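Local coordinates for arginine kinase (Cydia pomonella granulosis virus, PDB 6VVG), which probably phosphorylates proteins on serine or threonine with ATP as phosphate donor, its kinase activity relying on side-to-side dimerization, at residues 180-185 / 257-262; 203-206 / 211-214. All coordinates share one frame; numbering follows the deposited sequence.

Contact 1. Residues 180-185 / 257-262; sequences FSPEKI and LALDIN
P182 and L259 make the apolar half of this contact. The proline ring turns its CB-CG edge to a single methyl, with CG 3.7 Å from L259 CD1; L259 reaches it because its CG stands anti to the backbone N (chi1 172°). W197, on helix 192-208, also touches P182. The other direct touch is of unlike groups: the E183 carboxylate lies against the I261 side chain, E183 OE2 being 3.9 Å from I261 CB and E183 CD 4.1 Å from I261 CD1, so one carboxylate oxygen rests partly on hydrocarbon.

Among the polar links, no direct hydrogen bond spans the two segments. A water takes the N-H of I261, 2.9 Å from I261 N to the water oxygen, and gives a weak bond to E183 OE2. The main partner of E183 is R264, which forms a salt bridge with OE1 through NH1 and binds the carbonyl oxygens of A258 and L259 through NE and NH2.

Within the segments, S181 caps helix 182-185, its OG accepting from K184 N (3.1 Å). D260 builds an Asx turn: its OD1 accepts from N262 N at 2.9 Å, well above the carboxylate plane, and from N262 ND2 through the syn lone pair.

The SPE sequence at 181-183 corresponds to the kinase APE motif, and the E183-R264 salt bridge to the ion pair conserved in that family. Carboxylate, arginine and carbonyls thus tie the end of the activation segment to the 257-262 loop, and the buried charge of E183 is probably stabilised by the guanidinium.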
ATOM      1  N   PHE A 180      21.896  -0.189   4.514  1.00 12.98           N
ATOM      2  CA  PHE A 180      21.565   0.217   3.153  1.00 11.15           C
ATOM      3  C   PHE A 180      22.343  -0.611   2.136  1.00 10.49           C
ATOM      4  O   PHE A 180      23.568  -0.721   2.224  1.00 12.07           O
ATOM      5  CB  PHE A 180      21.893   1.696   2.930  1.00 11.18           C
ATOM      6  CG  PHE A 180      20.905   2.662   3.522  1.00  8.31           C
ATOM      7  CD1 PHE A 180      19.934   2.250   4.413  1.00  8.02           C
ATOM      8  CD2 PHE A 180      20.972   4.007   3.187  1.00 11.22           C
ATOM      9  CE1 PHE A 180      19.039   3.159   4.955  1.00 12.79           C
ATOM     10  CE2 PHE A 180      20.083   4.918   3.726  1.00 13.20           C
ATOM     11  CZ  PHE A 180      19.116   4.493   4.612  1.00 13.57           C
ATOM     12  N   SER A 181      21.640  -1.158   1.144  1.00 11.87           N
ATOM     13  CA  SER A 181      22.298  -1.834   0.037  1.00 12.41           C
ATOM     14  C   SER A 181      22.968  -0.822  -0.888  1.00  7.81           C
ATOM     15  O   SER A 181      22.626   0.364  -0.877  1.00  7.85           O
ATOM     16  CB  SER A 181      21.291  -2.656  -0.758  1.00  8.05           C
ATOM     17  OG  SER A 181      20.468  -1.813  -1.550  1.00 10.36           O
ATOM     18  N   PRO A 182      23.928  -1.267  -1.708  1.00  7.93           N
ATOM     19  CA  PRO A 182      24.513  -0.340  -2.696  1.00 10.39           C
ATOM     20  C   PRO A 182      23.450   0.359  -3.527  1.00 12.03           C
ATOM     21  O   PRO A 182      23.572   1.552  -3.830  1.00 12.27           O
ATOM     22  CB  PRO A 182      25.402  -1.252  -3.558  1.00 10.65           C
ATOM     23  CG  PRO A 182      25.746  -2.413  -2.651  1.00  8.58           C
ATOM     24  CD  PRO A 182      24.508  -2.623  -1.793  1.00  8.48           C
ATOM     25  N   GLU A 183      22.389  -0.365  -3.884  1.00 12.24           N
ATOM     26  CA  GLU A 183      21.351   0.195  -4.742  1.00 16.30           C
ATOM     27  C   GLU A 183      20.540   1.259  -4.012  1.00 14.26           C
ATOM     28  O   GLU A 183      20.175   2.282  -4.604  1.00 14.16           O
ATOM     29  CB  GLU A 183      20.443  -0.927  -5.243  1.00  9.13           C
ATOM     30  CG  GLU A 183      21.110  -1.898  -6.219  1.00 12.83           C
ATOM     31  CD  GLU A 183      22.181  -2.757  -5.567  1.00 14.34           C
ATOM     32  OE1 GLU A 183      22.000  -3.155  -4.397  1.00  9.89           O
ATOM     33  OE2 GLU A 183      23.209  -3.029  -6.225  1.00 16.66           O
ATOM     34  N   LYS A 184      20.235   1.037  -2.731  1.00 10.11           N
ATOM     35  CA  LYS A 184      19.506   2.056  -1.982  1.00  9.70           C
ATOM     36  C   LYS A 184      20.362   3.298  -1.780  1.00 11.39           C
ATOM     37  O   LYS A 184      19.853   4.426  -1.834  1.00 13.44           O
ATOM     38  CB  LYS A 184      19.038   1.510  -0.631  1.00 12.15           C
ATOM     39  CG  LYS A 184      18.147   2.492   0.134  1.00 11.91           C
ATOM     40  CD  LYS A 184      17.450   1.845   1.326  1.00 13.54           C
ATOM     41  CE  LYS A 184      16.664   2.883   2.124  1.00 12.69           C
ATOM     42  NZ  LYS A 184      15.686   2.265   3.061  1.00 10.59           N
ATOM     43  N   ILE A 185      21.664   3.114  -1.541  1.00  8.06           N
ATOM     44  CA  ILE A 185      22.567   4.257  -1.449  1.00 10.53           C
ATOM     45  C   ILE A 185      22.495   5.084  -2.725  1.00 11.12           C
ATOM     46  O   ILE A 185      22.529   6.320  -2.684  1.00 13.09           O
ATOM     47  CB  ILE A 185      24.006   3.785  -1.165  1.00  9.94           C
ATOM     48  CG1 ILE A 185      24.102   3.178   0.237  1.00 11.66           C
ATOM     49  CG2 ILE A 185      24.983   4.944  -1.315  1.00  9.69           C
ATOM     50  CD1 ILE A 185      25.325   2.305   0.451  1.00 15.98           C
ATOM     51  N   LEU A 257      26.407 -10.494   0.278  1.00  9.50           N
ATOM     52  CA  LEU A 257      26.867  -9.118   0.423  1.00 10.83           C
ATOM     53  C   LEU A 257      27.846  -8.713  -0.673  1.00  9.31           C
ATOM     54  O   LEU A 257      28.576  -7.728  -0.515  1.00  7.28           O
ATOM     55  CB  LEU A 257      27.496  -8.918   1.804  1.00  9.06           C
ATOM     56  CG  LEU A 257      26.511  -9.170   2.949  1.00 12.56           C
ATOM     57  CD1 LEU A 257      27.168  -9.179   4.311  1.00 13.23           C
ATOM     58  CD2 LEU A 257      25.392  -8.114   2.897  1.00 11.06           C
ATOM     59  N   ALA A 258      27.867  -9.443  -1.784  1.00  8.28           N
ATOM     60  CA  ALA A 258      28.668  -9.044  -2.932  1.00  9.47           C
ATOM     61  C   ALA A 258      28.301  -7.629  -3.362  1.00  9.95           C
ATOM     62  O   ALA A 258      27.127  -7.317  -3.575  1.00 12.24           O
ATOM     63  CB  ALA A 258      28.450 -10.020  -4.088  1.00  9.17           C
ATOM     64  N   LEU A 259      29.314  -6.768  -3.478  1.00  7.67           N
ATOM     65  CA  LEU A 259      29.063  -5.404  -3.934  1.00 11.74           C
ATOM     66  C   LEU A 259      28.353  -5.403  -5.284  1.00  8.53           C
ATOM     67  O   LEU A 259      27.351  -4.705  -5.473  1.00 11.56           O
ATOM     68  CB  LEU A 259      30.377  -4.629  -4.022  1.00  6.02           C
ATOM     69  CG  LEU A 259      30.279  -3.243  -4.664  1.00 12.30           C
ATOM     70  CD1 LEU A 259      29.273  -2.382  -3.909  1.00  7.98           C
ATOM     71  CD2 LEU A 259      31.644  -2.569  -4.717  1.00 19.64           C
ATOM     72  N   ASP A 260      28.868  -6.180  -6.235  1.00 10.99           N
ATOM     73  CA  ASP A 260      28.272  -6.297  -7.561  1.00 12.15           C
ATOM     74  C   ASP A 260      27.037  -7.183  -7.482  1.00 10.20           C
ATOM     75  O   ASP A 260      27.134  -8.361  -7.118  1.00 10.49           O
ATOM     76  CB  ASP A 260      29.298  -6.877  -8.535  1.00 12.36           C
ATOM     77  CG  ASP A 260      28.831  -6.841  -9.979  1.00 21.93           C
ATOM     78  OD1 ASP A 260      27.623  -6.641 -10.229  1.00 14.92           O
ATOM     79  OD2 ASP A 260      29.686  -7.019 -10.871  1.00 29.05           O
ATOM     80  N   ILE A 261      25.871  -6.622  -7.815  1.00 10.67           N
ATOM     81  CA  ILE A 261      24.642  -7.403  -7.712  1.00 12.82           C
ATOM     82  C   ILE A 261      24.692  -8.606  -8.643  1.00 12.82           C
ATOM     83  O   ILE A 261      24.066  -9.639  -8.375  1.00 10.01           O
ATOM     84  CB  ILE A 261      23.412  -6.515  -7.991  1.00 11.33           C
ATOM     85  CG1 ILE A 261      22.147  -7.209  -7.475  1.00 12.40           C
ATOM     86  CG2 ILE A 261      23.288  -6.220  -9.471  1.00 10.82           C
ATOM     87  CD1 ILE A 261      20.983  -6.269  -7.217  1.00 12.28           C
ATOM     88  N   ASN A 262      25.446  -8.505  -9.740  1.00 10.29           N
ATOM     89  CA  ASN A 262      25.611  -9.620 -10.664  1.00 11.05           C
ATOM     90  C   ASN A 262      26.468 -10.740 -10.094  1.00 17.92           C
ATOM     91  O   ASN A 262      26.646 -11.765 -10.763  1.00 13.11           O
ATOM     92  CB  ASN A 262      26.219  -9.113 -11.971  1.00 15.48           C
ATOM     93  CG  ASN A 262      25.303  -8.151 -12.698  1.00 13.07           C
ATOM     94  OD1 ASN A 262      24.389  -8.568 -13.407  1.00 16.70           O
ATOM     95  ND2 ASN A 262      25.535  -6.854 -12.516  1.00 11.81           N
TER
HETATM   96  O   HOH W   1      25.639  -3.876  -8.563  1.00 15.84           O

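Contact 2. Residues 203-206 / 211-214; sequences AYEI and YPFD
Y211 meets E205 edge-on: E205 OE2 lies near the plane of the tyrosine ring, 3.5 Å from Y211 CD1. The two side chains run side by side and point the same way, their flat groups turned 70° apart. Having CG anti to the backbone N (chi1 179°) carries the Y211 ring back alongside helix 192-208, against V201, to where its OH bonds to the carbonyl oxygen of V178; E205 OE1 is weakly hydrogen-bonded to Y179 OH, next along the chain from V178.

P212 follows and lies over one face of the Y204 ring. Its CA makes a CH-pi contact 3.8 Å from the centroid of the Y204 ring, 23° off the normal, while P212 CB is 3.8 Å from Y204 CG. At the other end of the proline ring, P212 CD comes within 4.1 Å of E205 CG and also lies 3.4 Å above the plane of the Y211 ring, toward its rim. YPF at 211-213 corresponds to the Pro-Phe motif that follows helix F in protein kinases, helix 192-208 here. The hydroxyl of Y204 is bonded to P240 O, which holds the far end of the ring.

F213 turns back on its neighbour: P212 CB sits 3.9 Å above the centre of the F213 ring, and Y211 OH lies at that ring's edge. Beyond it, the F213 ring meets Y235 of helix 228-235, and W197 of helix 192-208 touches its side chain.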
ATOM      1  N   ALA A 203      22.266 -11.965   8.637  1.00  8.16           N
ATOM      2  CA  ALA A 203      22.861 -13.297   8.657  1.00 12.53           C
ATOM      3  C   ALA A 203      24.309 -13.234   9.122  1.00 13.07           C
ATOM      4  O   ALA A 203      24.748 -14.042   9.949  1.00 12.23           O
ATOM      5  CB  ALA A 203      22.759 -13.934   7.268  1.00  8.24           C
ATOM      6  N   TYR A 204      25.070 -12.271   8.601  1.00 10.21           N
ATOM      7  CA  TYR A 204      26.446 -12.111   9.056  1.00 11.13           C
ATOM      8  C   TYR A 204      26.496 -11.826  10.551  1.00 11.79           C
ATOM      9  O   TYR A 204      27.368 -12.339  11.262  1.00 10.26           O
ATOM     10  CB  TYR A 204      27.138 -10.991   8.281  1.00 10.81           C
ATOM     11  CG  TYR A 204      28.641 -11.003   8.452  1.00  9.45           C
ATOM     12  CD1 TYR A 204      29.238 -10.519   9.615  1.00 14.30           C
ATOM     13  CD2 TYR A 204      29.464 -11.519   7.463  1.00  9.33           C
ATOM     14  CE1 TYR A 204      30.612 -10.547   9.778  1.00 12.99           C
ATOM     15  CE2 TYR A 204      30.837 -11.542   7.615  1.00 11.17           C
ATOM     16  CZ  TYR A 204      31.404 -11.056   8.772  1.00 12.30           C
ATOM     17  OH  TYR A 204      32.772 -11.082   8.920  1.00 21.66           O
ATOM     18  N   GLU A 205      25.560 -11.018  11.046  1.00 11.34           N
ATOM     19  CA  GLU A 205      25.606 -10.596  12.440  1.00  8.96           C
ATOM     20  C   GLU A 205      25.281 -11.750  13.379  1.00 11.63           C
ATOM     21  O   GLU A 205      25.974 -11.955  14.381  1.00 14.83           O
ATOM     22  CB  GLU A 205      24.650  -9.424  12.658  1.00 11.56           C
ATOM     23  CG  GLU A 205      25.158  -8.129  12.042  1.00 11.26           C
ATOM     24  CD  GLU A 205      24.209  -6.967  12.225  1.00 20.35           C
ATOM     25  OE1 GLU A 205      23.014  -7.120  11.896  1.00 19.33           O
ATOM     26  OE2 GLU A 205      24.663  -5.901  12.693  1.00 16.65           O
ATOM     27  N   ILE A 206      24.232 -12.521  13.081  1.00 15.55           N
ATOM     28  CA  ILE A 206      23.901 -13.612  13.993  1.00 10.21           C
ATOM     29  C   ILE A 206      24.935 -14.727  13.902  1.00 12.74           C
ATOM     30  O   ILE A 206      25.223 -15.397  14.901  1.00 12.57           O
ATOM     31  CB  ILE A 206      22.481 -14.154  13.754  1.00  8.69           C
ATOM     32  CG1 ILE A 206      22.290 -14.625  12.314  1.00 16.57           C
ATOM     33  CG2 ILE A 206      21.447 -13.105  14.128  1.00 11.26           C
ATOM     34  CD1 ILE A 206      20.945 -15.308  12.090  1.00 11.76           C
ATOM     35  N   TYR A 211      29.300  -6.968  13.135  1.00 15.66           N
ATOM     36  CA  TYR A 211      28.809  -6.271  11.951  1.00 12.39           C
ATOM     37  C   TYR A 211      29.780  -6.487  10.790  1.00 16.95           C
ATOM     38  O   TYR A 211      30.998  -6.414  10.977  1.00 13.01           O
ATOM     39  CB  TYR A 211      28.649  -4.777  12.253  1.00 14.59           C
ATOM     40  CG  TYR A 211      28.178  -3.940  11.090  1.00 10.19           C
ATOM     41  CD1 TYR A 211      26.835  -3.882  10.743  1.00 16.37           C
ATOM     42  CD2 TYR A 211      29.080  -3.204  10.343  1.00 15.01           C
ATOM     43  CE1 TYR A 211      26.410  -3.120   9.668  1.00 11.53           C
ATOM     44  CE2 TYR A 211      28.667  -2.438   9.275  1.00 17.47           C
ATOM     45  CZ  TYR A 211      27.333  -2.401   8.939  1.00 11.72           C
ATOM     46  OH  TYR A 211      26.927  -1.638   7.868  1.00 18.77           O
ATOM     47  N   PRO A 212      29.271  -6.773   9.588  1.00 13.62           N
ATOM     48  CA  PRO A 212      30.186  -7.191   8.509  1.00 10.51           C
ATOM     49  C   PRO A 212      31.267  -6.177   8.171  1.00 11.02           C
ATOM     50  O   PRO A 212      32.423  -6.568   7.970  1.00 19.76           O
ATOM     51  CB  PRO A 212      29.241  -7.432   7.317  1.00 10.44           C
ATOM     52  CG  PRO A 212      27.927  -6.729   7.690  1.00 11.54           C
ATOM     53  CD  PRO A 212      27.853  -6.868   9.188  1.00 13.48           C
ATOM     54  N   PHE A 213      30.936  -4.893   8.091  1.00 13.87           N
ATOM     55  CA  PHE A 213      31.819  -3.902   7.492  1.00 15.05           C
ATOM     56  C   PHE A 213      32.524  -3.065   8.556  1.00 16.77           C
ATOM     57  O   PHE A 213      32.209  -3.115   9.746  1.00 18.18           O
ATOM     58  CB  PHE A 213      31.020  -3.021   6.528  1.00 12.26           C
ATOM     59  CG  PHE A 213      30.230  -3.809   5.517  1.00  9.15           C
ATOM     60  CD1 PHE A 213      30.879  -4.555   4.545  1.00 12.65           C
ATOM     61  CD2 PHE A 213      28.845  -3.821   5.547  1.00 11.42           C
ATOM     62  CE1 PHE A 213      30.163  -5.289   3.620  1.00 11.77           C
ATOM     63  CE2 PHE A 213      28.124  -4.556   4.621  1.00  9.32           C
ATOM     64  CZ  PHE A 213      28.786  -5.289   3.658  1.00  7.46           C
ATOM     65  N   ASP A 214      33.495  -2.277   8.093  1.00 18.98           N
ATOM     66  CA  ASP A 214      34.539  -1.713   8.951  1.00 23.87           C
ATOM     67  C   ASP A 214      34.101  -0.360   9.500  1.00 22.83           C
ATOM     68  O   ASP A 214      34.451   0.705   8.986  1.00 34.02           O
ATOM     69  CB  ASP A 214      35.839  -1.600   8.161  1.00 23.69           C
ATOM     70  CG  ASP A 214      37.069  -1.474   9.041  1.00 35.23           C
ATOM     71  OD1 ASP A 214      36.942  -1.556  10.278  1.00 26.02           O
ATOM     72  OD2 ASP A 214      38.173  -1.285   8.480  1.00 33.77           O
TER

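Overall arrangement
Both contacts lie in the C-terminal lobe of the kinase fold, their centres 15 Å apart and away from the AMP pocket. Along the chain, contact 2 is nested within the loop that contact 1 closes: 180-185 comes first, then helix 192-208 with 203-206, the loop at 211-214, and last 257-262 after helix 247-256. They touch through L257, whose CD1 is 4.0 Å from P212 CB and 4.3 Å from F213 CZ. Helix 192-208 serves both, carrying Y204 and E205 near its end and W197 earlier, beside P182 and F213. The end of the activation segment is thereby joined to the helical core of the lobe.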